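Local coordinates for protein fatty acid synthase 1, isoform A (Drosophila melanogaster, PDB 6FN6) that forms the dehydratase, enoylreductase and ketoreductase modifying region of an insect fatty acid synthase, which probably builds long-chain saturated fatty acids from acetyl-CoA and malonyl-CoA with NADPH, at residues Thr987-Ala992 against Asp1043-Asp1048; Glu1086-Gln1089 against Phe1093-Thr1096. One frame throughout, in Å; residues are numbered along the deposited sequence.

Contact 1: Thr987-Ala992 against Asp1043-Asp1048; sequences TTAAGA and DQFSRD
F1045 reaches across to the first turn of helix 989-1002 and meets A989 with the outer end of its ring. F1045 CE2 lies 3.4 Å from A989 O, which comes at the ring obliquely, and 3.9 Å from A989 CB; CZ is close to the same two atoms. With CG beside the backbone N and anti to the carbonyl carbon (chi1 -67°), the ring is thrown toward the other helix. A992, one turn on, adds a looser apolar touch, its CB 4.5 Å from F1045 CD2. No hydrogen bond crosses the contact. On the loose side, A990 points away and T988 is exposed; T988 OG1 caps the helix, accepting from G991 N at 3.1 Å. On the same helix K993 and L996 also touch F1045, while Y1041 touches both alanines. Helix 989-1002, which in sequence links strand 978-982 to strand 1005-1011, thus packs on helix 1034-1049 of the Rossmann-type ketoreductase domain. Buried D1043 and R1047, joined by a salt bridge within helix 1034-1049, in turn touch helix 1072-1090.

Contact 2: Glu1086-Gln1089 against Phe1093-Thr1096; sequences EQRQ and FPGT
R1088 and Q1089, near the end of helix 1072-1090, use their side chains to hold successive carbonyls of the chain that returns toward strand 1096-1099. R1088 grips P1094 O side-on: NE donates over 2.8 Å, and NH2 donates to the same oxygen over 3.1 Å. The oxygen lies in the guanidinium plane, and NH2 lies in the plane of the carbonyl whereas NE is tilted from it. Q1089 NE2 donates to G1095 O over 2.8 Å, fairly straight (159° at the hydrogen), with the oxygen near the amide plane and the donor in the carbonyl plane. A backbone bond closes the turn, F1093 N to R1088 O at 2.8 Å, its donor above the carbonyl plane. F1093 also lays its CB over one face of the guanidinium, 3.8 Å from R1088 NH2, and its O receives a CA-H contact from Q1089 CA. The R1088 chain is extended at chi2 and then bends at chi3 (61°), which swings NE and NH2 round to P1094, while Q1089 runs extended beyond CG to reach one residue further. G1095 has no side chain, and its CA lies at the guanidinium edge, beside R1088 NE. Outward from this shell, R1088 NH1 makes a salt bridge with D1043 and probably a hydrogen bond with S1046 OG of helix 1034-1049, and the guanidinium makes a cation-pi contact with F1056. Q1089 NE2 also donates to P1159 O, so the amide is shared by two carbonyls, and T1096 pairs by its backbone with strand 1055-1060. With all three nitrogens engaged, a carboxylate on one side and a carbonyl on another, the buried arginine is probably held as a fixed cation that joins two helices, the loop and strand 1055-1060.

Contacts 1 and 2 follow one another in the chain, their centres about 15 Å apart, and both belong to the ketoreductase domain. Helix 1034-1049 bridges them: one side carries F1045 to contact 1, and another meets contact 2. They touch through the salt bridge of D1043 OD1 with R1088 NH1 (2.6 Å), beside a probable hydrogen bond between R1088 NH1 and S1046 OG (3.3 Å). D1043 OD1 is thus shared by two arginines, R1047 and R1088. R1047 CD also packs on F1093 CE2 at 3.5 Å. Both contacts lie away from the predicted catalytic residues H24 and D175, in the two hotdog folds of the dehydratase.

Contact 1: Thr987-Ala992 against Asp1043-Asp1048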
ATOM      1  N   THR A 987      55.813  38.116  -1.660  1.00 53.85           N
ATOM      2  CA  THR A 987      56.132  39.306  -2.445  1.00 47.43           C
ATOM      3  C   THR A 987      57.639  39.511  -2.580  1.00 48.10           C
ATOM      4  O   THR A 987      58.104  40.107  -3.551  1.00 48.00           O
ATOM      5  CB  THR A 987      55.515  40.573  -1.826  1.00 45.19           C
ATOM      6  OG1 THR A 987      56.080  40.801  -0.531  1.00 44.26           O
ATOM      7  CG2 THR A 987      54.006  40.427  -1.702  1.00 47.73           C
ATOM      8  N   THR A 988      58.400  39.033  -1.601  1.00 60.11           N
ATOM      9  CA  THR A 988      59.855  39.140  -1.647  1.00 58.68           C
ATOM     10  C   THR A 988      60.449  38.020  -2.496  1.00 54.89           C
ATOM     11  O   THR A 988      59.758  37.071  -2.853  1.00 54.90           O
ATOM     12  CB  THR A 988      60.474  39.089  -0.238  1.00 58.65           C
ATOM     13  OG1 THR A 988      60.279  37.787   0.327  1.00 57.25           O
ATOM     14  CG2 THR A 988      59.837  40.136   0.667  1.00 57.97           C
ATOM     15  N   ALA A 989      61.731  38.136  -2.819  1.00 48.49           N
ATOM     16  CA  ALA A 989      62.404  37.133  -3.637  1.00 44.89           C
ATOM     17  C   ALA A 989      62.632  35.847  -2.851  1.00 43.49           C
ATOM     18  O   ALA A 989      62.447  34.748  -3.373  1.00 42.89           O
ATOM     19  CB  ALA A 989      63.725  37.676  -4.155  1.00 44.35           C
ATOM     20  N   ALA A 990      63.031  35.991  -1.592  1.00 42.09           N
ATOM     21  CA  ALA A 990      63.306  34.841  -0.738  1.00 42.76           C
ATOM     22  C   ALA A 990      62.022  34.070  -0.438  1.00 42.01           C
ATOM     23  O   ALA A 990      62.018  32.841  -0.398  1.00 41.95           O
ATOM     24  CB  ALA A 990      63.972  35.287   0.548  1.00 44.33           C
ATOM     25  N   GLY A 991      60.934  34.801  -0.219  1.00 41.53           N
ATOM     26  CA  GLY A 991      59.647  34.188   0.044  1.00 43.92           C
ATOM     27  C   GLY A 991      59.104  33.422  -1.146  1.00 42.06           C
ATOM     28  O   GLY A 991      58.633  32.293  -1.008  1.00 39.20           O
ATOM     29  N   ALA A 992      59.175  34.037  -2.323  1.00 41.54           N
ATOM     30  CA  ALA A 992      58.724  33.389  -3.544  1.00 42.19           C
ATOM     31  C   ALA A 992      59.527  32.119  -3.775  1.00 45.76           C
ATOM     32  O   ALA A 992      58.971  31.063  -4.085  1.00 44.82           O
ATOM     33  CB  ALA A 992      58.862  34.329  -4.729  1.00 39.82           C
ATOM     34  N   ASP A1043      57.783  34.062 -11.379  1.00 40.95           N
ATOM     35  CA  ASP A1043      58.179  33.777 -12.750  1.00 43.88           C
ATOM     36  C   ASP A1043      59.651  33.398 -12.797  1.00 40.05           C
ATOM     37  O   ASP A1043      60.026  32.377 -13.371  1.00 36.04           O
ATOM     38  CB  ASP A1043      57.919  34.987 -13.651  1.00 46.31           C
ATOM     39  CG  ASP A1043      58.661  34.901 -14.974  1.00 49.45           C
ATOM     40  OD1 ASP A1043      58.832  33.778 -15.495  1.00 49.29           O
ATOM     41  OD2 ASP A1043      59.081  35.957 -15.494  1.00 51.07           O
ATOM     42  N   GLN A1044      60.477  34.227 -12.174  1.00 47.40           N
ATOM     43  CA  GLN A1044      61.925  34.084 -12.243  1.00 49.39           C
ATOM     44  C   GLN A1044      62.414  32.754 -11.666  1.00 44.64           C
ATOM     45  O   GLN A1044      63.172  32.033 -12.313  1.00 42.54           O
ATOM     46  CB  GLN A1044      62.577  35.253 -11.498  1.00 58.79           C
ATOM     47  CG  GLN A1044      64.083  35.168 -11.334  1.00 67.13           C
ATOM     48  CD  GLN A1044      64.643  36.371 -10.599  1.00 71.76           C
ATOM     49  OE1 GLN A1044      63.970  37.393 -10.453  1.00 71.81           O
ATOM     50  NE2 GLN A1044      65.873  36.249 -10.114  1.00 73.85           N
ATOM     51  N   PHE A1045      61.956  32.420 -10.465  1.00 47.04           N
ATOM     52  CA  PHE A1045      62.469  31.255  -9.747  1.00 46.96           C
ATOM     53  C   PHE A1045      61.824  29.941 -10.184  1.00 48.65           C
ATOM     54  O   PHE A1045      62.425  28.878 -10.034  1.00 51.51           O
ATOM     55  CB  PHE A1045      62.276  31.445  -8.243  1.00 45.85           C
ATOM     56  CG  PHE A1045      63.109  32.551  -7.662  1.00 46.54           C
ATOM     57  CD1 PHE A1045      64.485  32.432  -7.586  1.00 47.10           C
ATOM     58  CD2 PHE A1045      62.516  33.711  -7.196  1.00 47.13           C
ATOM     59  CE1 PHE A1045      65.255  33.447  -7.054  1.00 47.65           C
ATOM     60  CE2 PHE A1045      63.279  34.729  -6.663  1.00 48.66           C
ATOM     61  CZ  PHE A1045      64.652  34.598  -6.593  1.00 48.49           C
ATOM     62  N   SER A1046      60.604  30.007 -10.709  1.00 43.45           N
ATOM     63  CA  SER A1046      59.930  28.804 -11.185  1.00 40.40           C
ATOM     64  C   SER A1046      60.690  28.213 -12.370  1.00 40.14           C
ATOM     65  O   SER A1046      60.708  26.998 -12.561  1.00 44.18           O
ATOM     66  CB  SER A1046      58.480  29.101 -11.575  1.00 41.16           C
ATOM     67  OG  SER A1046      58.407  30.029 -12.641  1.00 43.79           O
ATOM     68  N   ARG A1047      61.315  29.080 -13.162  1.00 36.15           N
ATOM     69  CA  ARG A1047      62.121  28.644 -14.302  1.00 36.67           C
ATOM     70  C   ARG A1047      63.206  27.670 -13.859  1.00 37.90           C
ATOM     71  O   ARG A1047      63.552  26.743 -14.586  1.00 38.15           O
ATOM     72  CB  ARG A1047      62.759  29.841 -15.013  1.00 36.89           C
ATOM     73  CG  ARG A1047      61.770  30.792 -15.667  1.00 36.14           C
ATOM     74  CD  ARG A1047      62.491  31.943 -16.339  1.00 36.53           C
ATOM     75  NE  ARG A1047      61.578  32.995 -16.783  1.00 37.49           N
ATOM     76  CZ  ARG A1047      61.841  33.854 -17.766  1.00 37.70           C
ATOM     77  NH1 ARG A1047      62.991  33.790 -18.426  1.00 37.01           N
ATOM     78  NH2 ARG A1047      60.948  34.776 -18.095  1.00 38.50           N
ATOM     79  N   ASP A1048      63.754  27.902 -12.671  1.00 38.16           N
ATOM     80  CA  ASP A1048      64.839  27.079 -12.147  1.00 46.20           C
ATOM     81  C   ASP A1048      64.306  25.879 -11.364  1.00 39.42           C
ATOM     82  O   ASP A1048      64.821  24.768 -11.484  1.00 40.24           O
ATOM     83  CB  ASP A1048      65.757  27.913 -11.248  1.00 62.14           C
ATOM     84  CG  ASP A1048      66.378  29.093 -11.976  1.00 71.00           C
ATOM     85  OD1 ASP A1048      66.621  28.984 -13.197  1.00 74.39           O
ATOM     86  OD2 ASP A1048      66.625  30.132 -11.325  1.00 73.55           O
TER

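Contact 2: Glu1086-Gln1089 against Phe1093-Thr1096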
ATOM      1  N   GLU A1086      54.321  37.235 -21.791  1.00 41.34           N
ATOM      2  CA  GLU A1086      54.872  37.316 -23.135  1.00 46.79           C
ATOM      3  C   GLU A1086      56.344  36.928 -23.113  1.00 44.47           C
ATOM      4  O   GLU A1086      56.800  36.120 -23.920  1.00 44.87           O
ATOM      5  CB  GLU A1086      54.716  38.724 -23.711  1.00 55.77           C
ATOM      6  CG  GLU A1086      55.151  38.838 -25.168  1.00 59.75           C
ATOM      7  CD  GLU A1086      55.121  40.264 -25.689  1.00 62.79           C
ATOM      8  OE1 GLU A1086      55.259  41.203 -24.876  1.00 63.86           O
ATOM      9  OE2 GLU A1086      54.965  40.445 -26.915  1.00 64.15           O
ATOM     10  N   GLN A1087      57.080  37.507 -22.174  1.00 44.16           N
ATOM     11  CA  GLN A1087      58.509  37.258 -22.056  1.00 47.18           C
ATOM     12  C   GLN A1087      58.766  35.784 -21.767  1.00 41.61           C
ATOM     13  O   GLN A1087      59.682  35.181 -22.328  1.00 40.98           O
ATOM     14  CB  GLN A1087      59.114  38.133 -20.955  1.00 55.56           C
ATOM     15  CG  GLN A1087      59.246  39.601 -21.332  1.00 65.38           C
ATOM     16  CD  GLN A1087      60.269  39.842 -22.424  1.00 71.24           C
ATOM     17  OE1 GLN A1087      59.967  39.725 -23.612  1.00 73.45           O
ATOM     18  NE2 GLN A1087      61.487  40.185 -22.025  1.00 73.46           N
ATOM     19  N   ARG A1088      57.960  35.213 -20.878  1.00 38.07           N
ATOM     20  CA  ARG A1088      58.081  33.804 -20.531  1.00 35.46           C
ATOM     21  C   ARG A1088      57.996  32.927 -21.784  1.00 35.35           C
ATOM     22  O   ARG A1088      58.818  32.033 -21.984  1.00 35.74           O
ATOM     23  CB  ARG A1088      57.004  33.407 -19.521  1.00 34.43           C
ATOM     24  CG  ARG A1088      57.335  33.783 -18.077  1.00 34.16           C
ATOM     25  CD  ARG A1088      56.233  33.333 -17.115  1.00 33.50           C
ATOM     26  NE  ARG A1088      56.049  31.882 -17.133  1.00 33.28           N
ATOM     27  CZ  ARG A1088      56.717  31.025 -16.365  1.00 33.44           C
ATOM     28  NH1 ARG A1088      57.618  31.457 -15.493  1.00 33.82           N
ATOM     29  NH2 ARG A1088      56.479  29.726 -16.467  1.00 33.35           N
ATOM     30  N   GLN A1089      56.996  33.182 -22.622  1.00 35.30           N
ATOM     31  CA  GLN A1089      56.822  32.410 -23.848  1.00 35.72           C
ATOM     32  C   GLN A1089      57.999  32.594 -24.800  1.00 36.66           C
ATOM     33  O   GLN A1089      58.417  31.646 -25.466  1.00 37.16           O
ATOM     34  CB  GLN A1089      55.521  32.794 -24.559  1.00 35.65           C
ATOM     35  CG  GLN A1089      54.265  32.265 -23.890  1.00 34.85           C
ATOM     36  CD  GLN A1089      53.096  32.161 -24.853  1.00 35.02           C
ATOM     37  OE1 GLN A1089      53.274  32.154 -26.073  1.00 35.79           O
ATOM     38  NE2 GLN A1089      51.889  32.078 -24.307  1.00 34.40           N
ATOM     39  N   PHE A1093      58.581  29.263 -22.111  1.00 35.81           N
ATOM     40  CA  PHE A1093      57.887  28.864 -20.895  1.00 35.08           C
ATOM     41  C   PHE A1093      56.387  29.080 -21.054  1.00 34.40           C
ATOM     42  O   PHE A1093      55.961  29.934 -21.832  1.00 34.45           O
ATOM     43  CB  PHE A1093      58.400  29.651 -19.687  1.00 34.90           C
ATOM     44  CG  PHE A1093      59.771  29.241 -19.228  1.00 35.57           C
ATOM     45  CD1 PHE A1093      59.966  28.027 -18.593  1.00 35.73           C
ATOM     46  CD2 PHE A1093      60.862  30.077 -19.416  1.00 36.13           C
ATOM     47  CE1 PHE A1093      61.222  27.646 -18.164  1.00 36.51           C
ATOM     48  CE2 PHE A1093      62.123  29.704 -18.990  1.00 36.84           C
ATOM     49  CZ  PHE A1093      62.303  28.485 -18.360  1.00 37.06           C
ATOM     50  N   PRO A1094      55.575  28.309 -20.312  1.00 33.85           N
ATOM     51  CA  PRO A1094      54.135  28.579 -20.340  1.00 33.23           C
ATOM     52  C   PRO A1094      53.818  29.922 -19.704  1.00 33.83           C
ATOM     53  O   PRO A1094      54.387  30.255 -18.665  1.00 33.25           O
ATOM     54  CB  PRO A1094      53.534  27.437 -19.512  1.00 32.80           C
ATOM     55  CG  PRO A1094      54.589  26.393 -19.431  1.00 33.38           C
ATOM     56  CD  PRO A1094      55.901  27.109 -19.525  1.00 33.91           C
ATOM     57  N   GLY A1095      52.920  30.683 -20.316  1.00 32.79           N
ATOM     58  CA  GLY A1095      52.530  31.964 -19.766  1.00 32.61           C
ATOM     59  C   GLY A1095      51.262  32.468 -20.404  1.00 32.56           C
ATOM     60  O   GLY A1095      51.181  32.601 -21.624  1.00 33.03           O
ATOM     61  N   THR A1096      50.282  32.781 -19.567  1.00 32.11           N
ATOM     62  CA  THR A1096      48.973  33.188 -20.043  1.00 32.10           C
ATOM     63  C   THR A1096      48.405  34.251 -19.127  1.00 32.01           C
ATOM     64  O   THR A1096      48.333  34.062 -17.914  1.00 31.61           O
ATOM     65  CB  THR A1096      47.984  31.998 -20.094  1.00 31.67           C
ATOM     66  OG1 THR A1096      48.618  30.859 -20.687  1.00 31.80           O
ATOM     67  CG2 THR A1096      46.746  32.365 -20.902  1.00 31.90           C
TER